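Local coordinates for protein beta sliding clamp (Caulobacter crescentus, PDB 5WCE) that forms a ring-shaped head-to-tail homodimer around DNA and probably tethers DNA polymerases and other proteins to it, making synthesis processive, at residues I40-E45 / L49-T54; G72-P77 / P103-Q108; A78-E83 / F114-L119. One frame throughout, in Å; residues are numbered along the deposited sequence.

Contact 1 of 3, residues I40-E45 / L49-T54; sequences ILLSAE and LSFSAT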
ATOM      1  N   ILE A  40      23.781  12.573  -1.860  1.00 19.23           N
ATOM      2  CA  ILE A  40      23.514  13.951  -1.469  1.00 19.77           C
ATOM      3  C   ILE A  40      24.840  14.685  -1.390  1.00 19.68           C
ATOM      4  O   ILE A  40      25.807  14.172  -0.840  1.00 19.18           O
ATOM      5  CB  ILE A  40      22.737  14.056  -0.127  1.00 21.12           C
ATOM      6  CG1 ILE A  40      21.295  13.643  -0.318  1.00 22.13           C
ATOM      7  CG2 ILE A  40      22.736  15.480   0.447  1.00 21.47           C
ATOM      8  CD1 ILE A  40      20.511  13.333   0.971  1.00 23.08           C
ATOM      9  N   LEU A  41      24.892  15.877  -1.962  1.00 18.72           N
ATOM     10  CA  LEU A  41      25.985  16.833  -1.746  1.00 19.77           C
ATOM     11  C   LEU A  41      25.760  17.567  -0.421  1.00 19.36           C
ATOM     12  O   LEU A  41      24.742  18.275  -0.236  1.00 19.00           O
ATOM     13  CB  LEU A  41      26.023  17.849  -2.891  1.00 21.03           C
ATOM     14  CG  LEU A  41      27.064  18.983  -2.731  1.00 22.22           C
ATOM     15  CD1 LEU A  41      28.481  18.435  -2.746  1.00 23.27           C
ATOM     16  CD2 LEU A  41      26.816  20.003  -3.827  1.00 23.20           C
ATOM     17  N   LEU A  42      26.691  17.369   0.527  1.00 20.40           N
ATOM     18  CA  LEU A  42      26.676  17.971   1.846  1.00 21.14           C
ATOM     19  C   LEU A  42      27.716  19.102   1.797  1.00 22.04           C
ATOM     20  O   LEU A  42      28.861  18.870   1.446  1.00 21.22           O
ATOM     21  CB  LEU A  42      27.030  16.954   2.920  1.00 22.21           C
ATOM     22  CG  LEU A  42      26.054  15.786   3.077  1.00 23.31           C
ATOM     23  CD1 LEU A  42      26.647  14.792   4.078  1.00 24.59           C
ATOM     24  CD2 LEU A  42      24.710  16.238   3.590  1.00 23.44           C
ATOM     25  N   SER A  43      27.296  20.314   2.112  1.00 22.29           N
ATOM     26  CA  SER A  43      28.208  21.426   2.053  1.00 24.79           C
ATOM     27  C   SER A  43      28.113  22.213   3.371  1.00 24.26           C
ATOM     28  O   SER A  43      27.085  22.838   3.659  1.00 23.28           O
ATOM     29  CB  SER A  43      27.878  22.247   0.799  1.00 26.09           C
ATOM     30  OG  SER A  43      28.696  23.409   0.785  1.00 31.84           O
ATOM     31  N   ALA A  44      29.171  22.149   4.191  1.00 23.50           N
ATOM     32  CA  ALA A  44      29.171  22.792   5.499  1.00 24.05           C
ATOM     33  C   ALA A  44      29.987  24.089   5.470  1.00 25.65           C
ATOM     34  O   ALA A  44      31.153  24.075   5.066  1.00 25.07           O
ATOM     35  CB  ALA A  44      29.746  21.878   6.550  1.00 24.02           C
ATOM     36  N   GLU A  45      29.400  25.151   5.971  1.00 27.02           N
ATOM     37  CA  GLU A  45      30.042  26.459   5.958  1.00 30.86           C
ATOM     38  C   GLU A  45      29.275  27.376   6.895  1.00 29.77           C
ATOM     39  O   GLU A  45      28.068  27.370   6.897  1.00 28.25           O
ATOM     40  CB  GLU A  45      30.022  27.023   4.530  1.00 35.30           C
ATOM     41  CG  GLU A  45      30.983  28.171   4.301  1.00 40.62           C
ATOM     42  CD  GLU A  45      30.720  28.885   2.970  1.00 46.44           C
ATOM     43  OE1 GLU A  45      30.026  28.320   2.088  1.00 54.33           O
ATOM     44  OE2 GLU A  45      31.176  30.023   2.803  1.00 53.43           O
ATOM     45  N   LEU A  49      24.593  23.619   7.267  1.00 24.64           N
ATOM     46  CA  LEU A  49      24.829  22.484   6.417  1.00 23.51           C
ATOM     47  C   LEU A  49      23.812  22.571   5.267  1.00 22.96           C
ATOM     48  O   LEU A  49      22.599  22.599   5.522  1.00 21.70           O
ATOM     49  CB  LEU A  49      24.622  21.189   7.202  1.00 23.30           C
ATOM     50  CG  LEU A  49      24.893  19.864   6.480  1.00 22.26           C
ATOM     51  CD1 LEU A  49      26.238  19.869   5.800  1.00 22.26           C
ATOM     52  CD2 LEU A  49      24.780  18.713   7.449  1.00 22.67           C
ATOM     53  N   SER A  50      24.318  22.653   4.041  1.00 23.08           N
ATOM     54  CA  SER A  50      23.506  22.636   2.828  1.00 23.10           C
ATOM     55  C   SER A  50      23.456  21.235   2.259  1.00 21.77           C
ATOM     56  O   SER A  50      24.390  20.432   2.439  1.00 20.37           O
ATOM     57  CB  SER A  50      24.030  23.604   1.779  1.00 24.21           C
ATOM     58  OG  SER A  50      23.980  24.928   2.298  1.00 26.61           O
ATOM     59  N   PHE A  51      22.327  20.940   1.601  1.00 21.58           N
ATOM     60  CA  PHE A  51      21.992  19.580   1.150  1.00 21.07           C
ATOM     61  C   PHE A  51      21.510  19.758  -0.257  1.00 22.05           C
ATOM     62  O   PHE A  51      20.714  20.712  -0.487  1.00 23.70           O
ATOM     63  CB  PHE A  51      20.863  19.003   1.955  1.00 21.31           C
ATOM     64  CG  PHE A  51      21.159  18.791   3.416  1.00 21.02           C
ATOM     65  CD1 PHE A  51      21.022  19.848   4.328  1.00 22.15           C
ATOM     66  CD2 PHE A  51      21.445  17.554   3.881  1.00 20.92           C
ATOM     67  CE1 PHE A  51      21.224  19.642   5.699  1.00 22.48           C
ATOM     68  CE2 PHE A  51      21.646  17.330   5.242  1.00 21.63           C
ATOM     69  CZ  PHE A  51      21.552  18.382   6.141  1.00 22.19           C
ATOM     70  N   SER A  52      22.016  18.974  -1.197  1.00 21.58           N
ATOM     71  CA  SER A  52      21.548  19.016  -2.591  1.00 21.05           C
ATOM     72  C   SER A  52      21.393  17.585  -3.120  1.00 20.41           C
ATOM     73  O   SER A  52      22.220  16.698  -2.837  1.00 19.73           O
ATOM     74  CB  SER A  52      22.536  19.866  -3.402  1.00 23.48           C
ATOM     75  OG  SER A  52      22.247  19.750  -4.753  1.00 30.64           O
ATOM     76  N   ALA A  53      20.309  17.335  -3.851  1.00 19.34           N
ATOM     77  CA  ALA A  53      20.152  16.088  -4.566  1.00 19.05           C
ATOM     78  C   ALA A  53      19.538  16.361  -5.918  1.00 18.52           C
ATOM     79  O   ALA A  53      18.833  17.370  -6.101  1.00 17.97           O
ATOM     80  CB  ALA A  53      19.325  15.115  -3.765  1.00 18.61           C
ATOM     81  N   THR A  54      19.806  15.475  -6.853  1.00 18.97           N
ATOM     82  CA  THR A  54      19.312  15.666  -8.239  1.00 20.57           C
ATOM     83  C   THR A  54      19.078  14.370  -8.995  1.00 21.41           C
ATOM     84  O   THR A  54      19.675  13.337  -8.703  1.00 21.49           O
ATOM     85  CB  THR A  54      20.349  16.500  -9.036  1.00 20.88           C
ATOM     86  OG1 THR A  54      19.817  16.921 -10.294  1.00 21.73           O
ATOM     87  CG2 THR A  54      21.645  15.725  -9.271  1.00 22.05           C
TER
HETATM   88  O   HOH W   1      26.319  25.752   3.632  1.00 35.39           O
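The carbonyl oxygen of S43 is gripped twice: S50 N donates to S43 O at 2.8 Å along a nearly straight N-H...O line (176°), and a water donates to the same oxygen at 3.0 Å. That water also hydrogen-bonds S50 OG at 2.8 Å, so it bridges the S50 side chain to the facing backbone. The S50 hydroxyl points that way because OG lies beside its own backbone N (chi1 -62°). The return bond, S43 N to S50 O, completes one hydrogen-bonded pair. L41 and S52 form the next, with L41 N meeting S52 O at 2.9 Å. Between these pairs, CA of L42 and of F51 make CA-H...O contacts to S50 O and L41 O respectively. This is the antiparallel beta hairpin of strands 39-45 and 48-54 in the N-terminal domain, and it sits inside a wider sheet: strand 72-77 bonds to the far edge of the first strand, and strand 58-65 to that of the second. The non-hydrogen-bonded pairs L42/F51 and A44/L49 put their side chains on the face turned to helix 14-25 and strand 9-13. There L42 CD2 lies 3.5 Å from F51 CD2, the two side chains meeting at a slant, while I40 CG2 comes to the edge of the ring near its plane, 4.2 Å from F51 CD2. F51 also touches L17 and A20 of the helix. L49 lays CD1 between its neighbours, 4.1 Å from A44 CB and close to L42 CB as well. The other face carries L41, S43, S50 and S52; here F124 packs on both L41 and S52, and S43 OG makes a weak hydrogen bond to Q73 OE1.

Contact 2 of 3, residues G72-P77 / P103-Q108; sequences GQITAP and PRLVIQ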
ATOM      1  N   GLY A  72      33.486  22.246   4.727  1.00 26.59           N
ATOM      2  CA  GLY A  72      33.878  21.439   3.595  1.00 27.92           C
ATOM      3  C   GLY A  72      32.675  20.832   2.924  1.00 28.58           C
ATOM      4  O   GLY A  72      31.534  21.084   3.353  1.00 29.23           O
ATOM      5  N   GLN A  73      32.950  20.041   1.891  1.00 29.82           N
ATOM      6  CA  GLN A  73      31.917  19.435   1.024  1.00 31.28           C
ATOM      7  C   GLN A  73      32.218  17.989   0.728  1.00 30.39           C
ATOM      8  O   GLN A  73      33.355  17.635   0.397  1.00 30.00           O
ATOM      9  CB  GLN A  73      31.844  20.102  -0.345  1.00 33.87           C
ATOM     10  CG  GLN A  73      31.412  21.540  -0.391  1.00 36.33           C
ATOM     11  CD  GLN A  73      31.197  21.977  -1.826  1.00 38.56           C
ATOM     12  OE1 GLN A  73      30.075  22.323  -2.224  1.00 39.87           O
ATOM     13  NE2 GLN A  73      32.272  21.924  -2.626  1.00 40.53           N
ATOM     14  N   ILE A  74      31.203  17.149   0.792  1.00 29.08           N
ATOM     15  CA  ILE A  74      31.350  15.760   0.395  1.00 29.22           C
ATOM     16  C   ILE A  74      30.033  15.265  -0.165  1.00 26.37           C
ATOM     17  O   ILE A  74      29.024  15.949   0.002  1.00 25.97           O
ATOM     18  CB  ILE A  74      31.691  14.886   1.606  1.00 31.39           C
ATOM     19  CG1 ILE A  74      30.545  14.953   2.622  1.00 31.73           C
ATOM     20  CG2 ILE A  74      33.038  15.243   2.201  1.00 34.76           C
ATOM     21  CD1 ILE A  74      30.794  14.280   3.927  1.00 34.57           C
ATOM     22  N   THR A  75      30.042  14.090  -0.786  1.00 24.50           N
ATOM     23  CA  THR A  75      28.794  13.471  -1.192  1.00 23.96           C
ATOM     24  C   THR A  75      28.670  12.102  -0.549  1.00 22.86           C
ATOM     25  O   THR A  75      29.689  11.387  -0.348  1.00 23.00           O
ATOM     26  CB  THR A  75      28.565  13.356  -2.718  1.00 24.17           C
ATOM     27  OG1 THR A  75      29.293  12.248  -3.255  1.00 25.68           O
ATOM     28  CG2 THR A  75      28.967  14.665  -3.406  1.00 25.12           C
ATOM     29  N   ALA A  76      27.433  11.752  -0.215  1.00 21.92           N
ATOM     30  CA  ALA A  76      27.191  10.493   0.485  1.00 22.59           C
ATOM     31  C   ALA A  76      25.812   9.933   0.123  1.00 21.79           C
ATOM     32  O   ALA A  76      24.924  10.717  -0.262  1.00 20.66           O
ATOM     33  CB  ALA A  76      27.312  10.752   1.996  1.00 22.93           C
ATOM     34  N   PRO A  77      25.624   8.597   0.234  1.00 21.90           N
ATOM     35  CA  PRO A  77      24.392   7.963  -0.218  1.00 21.89           C
ATOM     36  C   PRO A  77      23.134   8.515   0.476  1.00 21.30           C
ATOM     37  O   PRO A  77      23.038   8.568   1.693  1.00 20.42           O
ATOM     38  CB  PRO A  77      24.611   6.458   0.046  1.00 23.18           C
ATOM     39  CG  PRO A  77      26.055   6.311   0.255  1.00 23.89           C
ATOM     40  CD  PRO A  77      26.594   7.605   0.739  1.00 23.15           C
ATOM     41  N   PRO A 103      38.785   7.256   4.541  1.00 44.58           N
ATOM     42  CA  PRO A 103      38.121   8.092   3.483  1.00 42.23           C
ATOM     43  C   PRO A 103      36.566   8.132   3.546  1.00 38.10           C
ATOM     44  O   PRO A 103      35.921   8.763   2.723  1.00 38.23           O
ATOM     45  CB  PRO A 103      38.551   7.396   2.187  1.00 44.04           C
ATOM     46  CG  PRO A 103      38.646   5.938   2.583  1.00 45.11           C
ATOM     47  CD  PRO A 103      39.253   5.960   3.985  1.00 46.34           C
ATOM     48  N   ARG A 104      35.961   7.469   4.518  1.00 35.08           N
ATOM     49  CA  ARG A 104      34.503   7.382   4.588  1.00 31.28           C
ATOM     50  C   ARG A 104      33.921   8.499   5.431  1.00 28.28           C
ATOM     51  O   ARG A 104      34.534   8.982   6.326  1.00 28.83           O
ATOM     52  CB  ARG A 104      34.112   5.989   5.092  1.00 31.96           C
ATOM     53  CG  ARG A 104      34.337   4.890   4.066  1.00 32.75           C
ATOM     54  CD  ARG A 104      34.168   3.493   4.643  1.00 34.12           C
ATOM     55  NE  ARG A 104      35.057   3.282   5.795  1.00 34.78           N
ATOM     56  CZ  ARG A 104      35.095   2.152   6.519  1.00 35.03           C
ATOM     57  NH1 ARG A 104      34.343   1.113   6.206  1.00 34.58           N
ATOM     58  NH2 ARG A 104      35.910   2.087   7.558  1.00 35.23           N
ATOM     59  N   LEU A 105      32.709   8.908   5.157  1.00 26.21           N
ATOM     60  CA  LEU A 105      31.968   9.840   6.043  1.00 24.95           C
ATOM     61  C   LEU A 105      31.659   9.107   7.369  1.00 24.93           C
ATOM     62  O   LEU A 105      31.110   7.999   7.352  1.00 26.10           O
ATOM     63  CB  LEU A 105      30.667  10.266   5.398  1.00 23.96           C
ATOM     64  CG  LEU A 105      29.706  11.061   6.269  1.00 23.47           C
ATOM     65  CD1 LEU A 105      30.329  12.370   6.685  1.00 23.63           C
ATOM     66  CD2 LEU A 105      28.397  11.296   5.580  1.00 23.11           C
ATOM     67  N   VAL A 106      31.985   9.713   8.495  1.00 24.21           N
ATOM     68  CA  VAL A 106      31.691   9.085   9.806  1.00 24.80           C
ATOM     69  C   VAL A 106      30.483   9.777  10.447  1.00 24.44           C
ATOM     70  O   VAL A 106      30.495  11.004  10.611  1.00 23.03           O
ATOM     71  CB  VAL A 106      32.881   9.164  10.773  1.00 25.43           C
ATOM     72  CG1 VAL A 106      32.501   8.535  12.104  1.00 26.52           C
ATOM     73  CG2 VAL A 106      34.090   8.461  10.160  1.00 26.10           C
ATOM     74  N   ILE A 107      29.457   8.987  10.784  1.00 24.49           N
ATOM     75  CA  ILE A 107      28.245   9.495  11.400  1.00 24.95           C
ATOM     76  C   ILE A 107      28.246   8.858  12.750  1.00 27.13           C
ATOM     77  O   ILE A 107      28.271   7.599  12.862  1.00 28.06           O
ATOM     78  CB  ILE A 107      26.947   9.110  10.642  1.00 24.74           C
ATOM     79  CG1 ILE A 107      26.984   9.636   9.205  1.00 24.28           C
ATOM     80  CG2 ILE A 107      25.693   9.598  11.367  1.00 24.39           C
ATOM     81  CD1 ILE A 107      27.160   8.540   8.206  1.00 25.16           C
ATOM     82  N   GLN A 108      28.240   9.699  13.773  1.00 28.05           N
ATOM     83  CA  GLN A 108      28.217   9.197  15.132  1.00 29.99           C
ATOM     84  C   GLN A 108      27.143   9.896  15.947  1.00 29.27           C
ATOM     85  O   GLN A 108      26.982  11.125  15.881  1.00 27.35           O
ATOM     86  CB  GLN A 108      29.560   9.434  15.744  1.00 32.60           C
ATOM     87  CG  GLN A 108      29.581   8.999  17.194  1.00 37.30           C
ATOM     88  CD  GLN A 108      30.835   8.253  17.495  1.00 40.50           C
ATOM     89  OE1 GLN A 108      31.925   8.656  17.043  1.00 43.45           O
ATOM     90  NE2 GLN A 108      30.701   7.134  18.214  1.00 43.32           N
TER
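L105 reaches across to I74 and A76, joining the two sheets that flank the core of the N-terminal clamp domain: strand 72-77 edges one, which runs on into the central domain, and strand 105-109 belongs to the other. No hydrogen bond links the two segments; the join is purely apolar, and all three residues are buried. L105 points its CB toward the facing strand, and with CG anti to the backbone N (chi1 171°) its two methyls fork, one to each partner. I74 also aims its CB across. Its CG1 sits between backbone N and carbonyl carbon (chi1 62°), which brings CD1 to the end of the L105 fork, the two side chains crossing at about a right angle. That meeting is tight, with I74 CD1 only 3.4 Å from L105 CD1. M8, F98 and L42 pack on I74 as well, while V118 touches L105. Trimming the leucine at L105 to an alanine would remove both methyls, and I74 CD1 and A76 CB would probably lose their shared partner, opening a gap between the sheets. The second branch of the fork carries the gentler contact: L105 CD2 rests 3.8 Å from A76 CB.

Contact 3 of 3, residues A78-E83 / F114-L119; sequences AHTLYE and FNLPVL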
ATOM      1  N   ALA A  78      22.173   8.904  -0.331  1.00 21.37           N
ATOM      2  CA  ALA A  78      21.060   9.701   0.161  1.00 21.26           C
ATOM      3  C   ALA A  78      20.050   8.924   1.010  1.00 21.34           C
ATOM      4  O   ALA A  78      19.793   9.290   2.159  1.00 20.70           O
ATOM      5  CB  ALA A  78      20.353  10.356  -0.993  1.00 21.01           C
ATOM      6  N   HIS A  79      19.476   7.873   0.444  1.00 22.92           N
ATOM      7  CA  HIS A  79      18.475   7.065   1.172  0.50 23.58           C
ATOM      8  C   HIS A  79      19.108   6.425   2.422  1.00 23.48           C
ATOM      9  O   HIS A  79      18.503   6.405   3.497  1.00 23.69           O
ATOM     10  CB  HIS A  79      17.845   5.980   0.264  0.50 25.11           C
ATOM     11  CG  HIS A  79      17.062   6.510  -0.924  0.50 24.66           C
ATOM     12  ND1 HIS A  79      16.117   7.515  -0.835  0.50 24.62           N
ATOM     13  CD2 HIS A  79      17.036   6.106  -2.227  0.50 25.44           C
ATOM     14  CE1 HIS A  79      15.594   7.752  -2.030  0.50 23.85           C
ATOM     15  NE2 HIS A  79      16.129   6.908  -2.894  0.50 24.81           N
ATOM     16  N   THR A  80      20.320   5.929   2.292  1.00 23.04           N
ATOM     17  CA  THR A  80      20.998   5.313   3.432  1.00 23.56           C
ATOM     18  C   THR A  80      21.249   6.313   4.567  1.00 23.03           C
ATOM     19  O   THR A  80      20.980   6.021   5.766  1.00 22.72           O
ATOM     20  CB  THR A  80      22.313   4.672   2.990  1.00 24.29           C
ATOM     21  OG1 THR A  80      22.013   3.640   2.032  1.00 24.89           O
ATOM     22  CG2 THR A  80      23.104   4.103   4.170  1.00 24.99           C
ATOM     23  N   LEU A  81      21.758   7.485   4.215  1.00 22.71           N
ATOM     24  CA  LEU A  81      21.887   8.523   5.208  1.00 23.50           C
ATOM     25  C   LEU A  81      20.557   8.874   5.870  1.00 23.10           C
ATOM     26  O   LEU A  81      20.490   8.940   7.103  1.00 22.38           O
ATOM     27  CB  LEU A  81      22.515   9.779   4.624  1.00 24.62           C
ATOM     28  CG  LEU A  81      22.939  10.855   5.619  1.00 25.71           C
ATOM     29  CD1 LEU A  81      23.793  10.339   6.740  1.00 26.51           C
ATOM     30  CD2 LEU A  81      23.706  11.970   4.923  1.00 26.19           C
ATOM     31  N   TYR A  82      19.509   9.036   5.064  1.00 23.94           N
ATOM     32  CA  TYR A  82      18.158   9.346   5.575  1.00 25.32           C
ATOM     33  C   TYR A  82      17.678   8.247   6.563  1.00 25.38           C
ATOM     34  O   TYR A  82      17.267   8.538   7.672  1.00 24.95           O
ATOM     35  CB  TYR A  82      17.163   9.533   4.407  1.00 27.16           C
ATOM     36  CG  TYR A  82      15.729   9.672   4.868  1.00 28.65           C
ATOM     37  CD1 TYR A  82      15.272  10.875   5.412  1.00 29.43           C
ATOM     38  CD2 TYR A  82      14.841   8.584   4.798  1.00 31.10           C
ATOM     39  CE1 TYR A  82      13.977  11.005   5.870  1.00 30.21           C
ATOM     40  CE2 TYR A  82      13.550   8.686   5.286  1.00 32.92           C
ATOM     41  CZ  TYR A  82      13.112   9.893   5.812  1.00 32.65           C
ATOM     42  OH  TYR A  82      11.803   9.988   6.273  1.00 32.72           O
ATOM     43  N   GLU A  83      17.807   6.991   6.167  1.00 24.74           N
ATOM     44  CA  GLU A  83      17.378   5.877   7.000  1.00 25.54           C
ATOM     45  C   GLU A  83      18.145   5.760   8.297  1.00 24.93           C
ATOM     46  O   GLU A  83      17.548   5.534   9.334  1.00 24.40           O
ATOM     47  CB  GLU A  83      17.421   4.576   6.201  1.00 27.78           C
ATOM     48  CG  GLU A  83      16.262   4.553   5.177  1.00 28.85           C
ATOM     49  CD  GLU A  83      14.921   4.439   5.907  1.00 30.02           C
ATOM     50  OE1 GLU A  83      14.784   3.540   6.756  1.00 35.54           O
ATOM     51  OE2 GLU A  83      14.064   5.288   5.789  1.00 32.41           O
ATOM     52  N   PHE A 114      28.596   5.015  12.111  1.00 28.11           N
ATOM     53  CA  PHE A 114      28.520   4.538  10.754  1.00 28.37           C
ATOM     54  C   PHE A 114      29.663   5.138   9.921  1.00 28.57           C
ATOM     55  O   PHE A 114      30.041   6.293  10.122  1.00 26.24           O
ATOM     56  CB  PHE A 114      27.204   4.897  10.124  1.00 28.06           C
ATOM     57  CG  PHE A 114      26.009   4.452  10.905  1.00 28.73           C
ATOM     58  CD1 PHE A 114      25.598   5.153  12.042  1.00 29.57           C
ATOM     59  CD2 PHE A 114      25.286   3.354  10.504  1.00 30.04           C
ATOM     60  CE1 PHE A 114      24.520   4.724  12.798  1.00 31.08           C
ATOM     61  CE2 PHE A 114      24.182   2.924  11.244  1.00 31.01           C
ATOM     62  CZ  PHE A 114      23.807   3.610  12.393  1.00 31.19           C
ATOM     63  N   ASN A 115      30.217   4.329   9.019  1.00 29.97           N
ATOM     64  CA  ASN A 115      31.236   4.806   8.028  1.00 30.03           C
ATOM     65  C   ASN A 115      30.631   4.511   6.653  1.00 28.84           C
ATOM     66  O   ASN A 115      30.320   3.343   6.326  1.00 28.61           O
ATOM     67  CB  ASN A 115      32.549   4.074   8.181  1.00 31.99           C
ATOM     68  CG  ASN A 115      33.089   4.096   9.627  1.00 33.52           C
ATOM     69  OD1 ASN A 115      34.015   4.789   9.921  1.00 37.35           O
ATOM     70  ND2 ASN A 115      32.542   3.328  10.478  1.00 36.18           N
ATOM     71  N   LEU A 116      30.368   5.568   5.883  1.00 27.87           N
ATOM     72  CA  LEU A 116      29.690   5.466   4.590  1.00 27.06           C
ATOM     73  C   LEU A 116      30.647   5.925   3.482  1.00 27.05           C
ATOM     74  O   LEU A 116      31.346   6.918   3.644  1.00 24.99           O
ATOM     75  CB  LEU A 116      28.480   6.370   4.554  1.00 27.94           C
ATOM     76  CG  LEU A 116      27.340   6.084   5.507  1.00 28.33           C
ATOM     77  CD1 LEU A 116      26.178   6.972   5.081  1.00 28.03           C
ATOM     78  CD2 LEU A 116      26.997   4.605   5.488  1.00 29.82           C
ATOM     79  N   PRO A 117      30.695   5.171   2.363  1.00 27.93           N
ATOM     80  CA  PRO A 117      31.599   5.548   1.280  1.00 27.51           C
ATOM     81  C   PRO A 117      31.116   6.860   0.639  1.00 25.35           C
ATOM     82  O   PRO A 117      29.908   7.177   0.611  1.00 24.39           O
ATOM     83  CB  PRO A 117      31.469   4.397   0.276  1.00 29.00           C
ATOM     84  CG  PRO A 117      30.046   3.907   0.502  1.00 29.13           C
ATOM     85  CD  PRO A 117      29.946   3.938   2.025  1.00 28.79           C
ATOM     86  N   VAL A 118      32.095   7.638   0.210  1.00 24.18           N
ATOM     87  CA  VAL A 118      31.827   8.974  -0.368  1.00 23.49           C
ATOM     88  C   VAL A 118      32.253   9.021  -1.831  1.00 24.21           C
ATOM     89  O   VAL A 118      33.061   8.189  -2.301  1.00 23.96           O
ATOM     90  CB  VAL A 118      32.513  10.123   0.411  1.00 23.15           C
ATOM     91  CG1 VAL A 118      31.956  10.212   1.812  1.00 23.07           C
ATOM     92  CG2 VAL A 118      34.037  10.009   0.433  1.00 24.51           C
ATOM     93  N   LEU A 119      31.687   9.999  -2.544  1.00 24.10           N
ATOM     94  CA  LEU A 119      32.196  10.342  -3.841  1.00 25.54           C
ATOM     95  C   LEU A 119      32.518  11.846  -3.848  1.00 26.13           C
ATOM     96  O   LEU A 119      31.849  12.646  -3.168  1.00 25.69           O
ATOM     97  CB  LEU A 119      31.213   9.923  -4.934  1.00 25.38           C
ATOM     98  CG  LEU A 119      31.005   8.404  -5.077  1.00 26.54           C
ATOM     99  CD1 LEU A 119      29.770   8.127  -5.914  1.00 26.87           C
ATOM    100  CD2 LEU A 119      32.250   7.717  -5.701  1.00 27.54           C
TER
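T80 and L116 meet at their outer methyls, the side chains running past each other in opposite directions as the helix 78-87 meets strand 112-116. Both residues send CB toward the other segment, but they meet only through methyls: T80 CG2 stands 4.1 Å from L116 CD2. The threonine presents carbon here rather than oxygen because its CG2 is anti to the backbone N while OG1 sits beside that nitrogen (chi1 -62°). L116 holds CG beside its own backbone N, and chi2 of -170° turns CD1 onward toward the helix, with CD2 branching off to T80. The other prong of that fork, L116 CD1, faces L81, a looser approach of 4.4 Å to L81 CD1. L81 does not aim its CB straight at the strand; it leaves the helix across that direction, and only a methyl comes near. The leucine fork therefore takes T80 on one branch and L81 on the other, two consecutive residues in the first turn of the helix. That turn is regular, with Y82 N bonded to A78 O at 2.9 Å and E83 N to H79 O at 2.8 Å. I107 of the neighbouring strand touches both L81 and L116, and L21 of helix 14-25 closes on L81 as well, so the leucines belong to one apolar core. Next to L116 in the same strand, F114 and N115 pair antiparallel with a strand of the second subunit. Such a helix laid on a sheet that runs on across the subunit boundary is characteristic of the sliding-clamp fold, in which the ring is closed by continuous beta structure.

The three contacts form one piece of the N-terminal domain. Contacts 1 and 2, with centres about 11 Å apart, share a sheet: strand 72-77 adds to the hairpin through probable hydrogen bonds I40 N to A76 O and A44 N to G72 O, both 2.7 Å. Contacts 2 and 3 are nearer still, centres about 7 Å apart, and alternate along the chain: strand 72-77 runs directly into helix 78-87, while strand 105-109 is followed by its sheet neighbour, strand 112-116. T75 OG1 probably bonds L119 O at 2.6 Å, tying the hairpin's sheet to the segment leaving the interface strand. The helix also touches contact 1, with A78 CB 3.5 Å from I40 CG1.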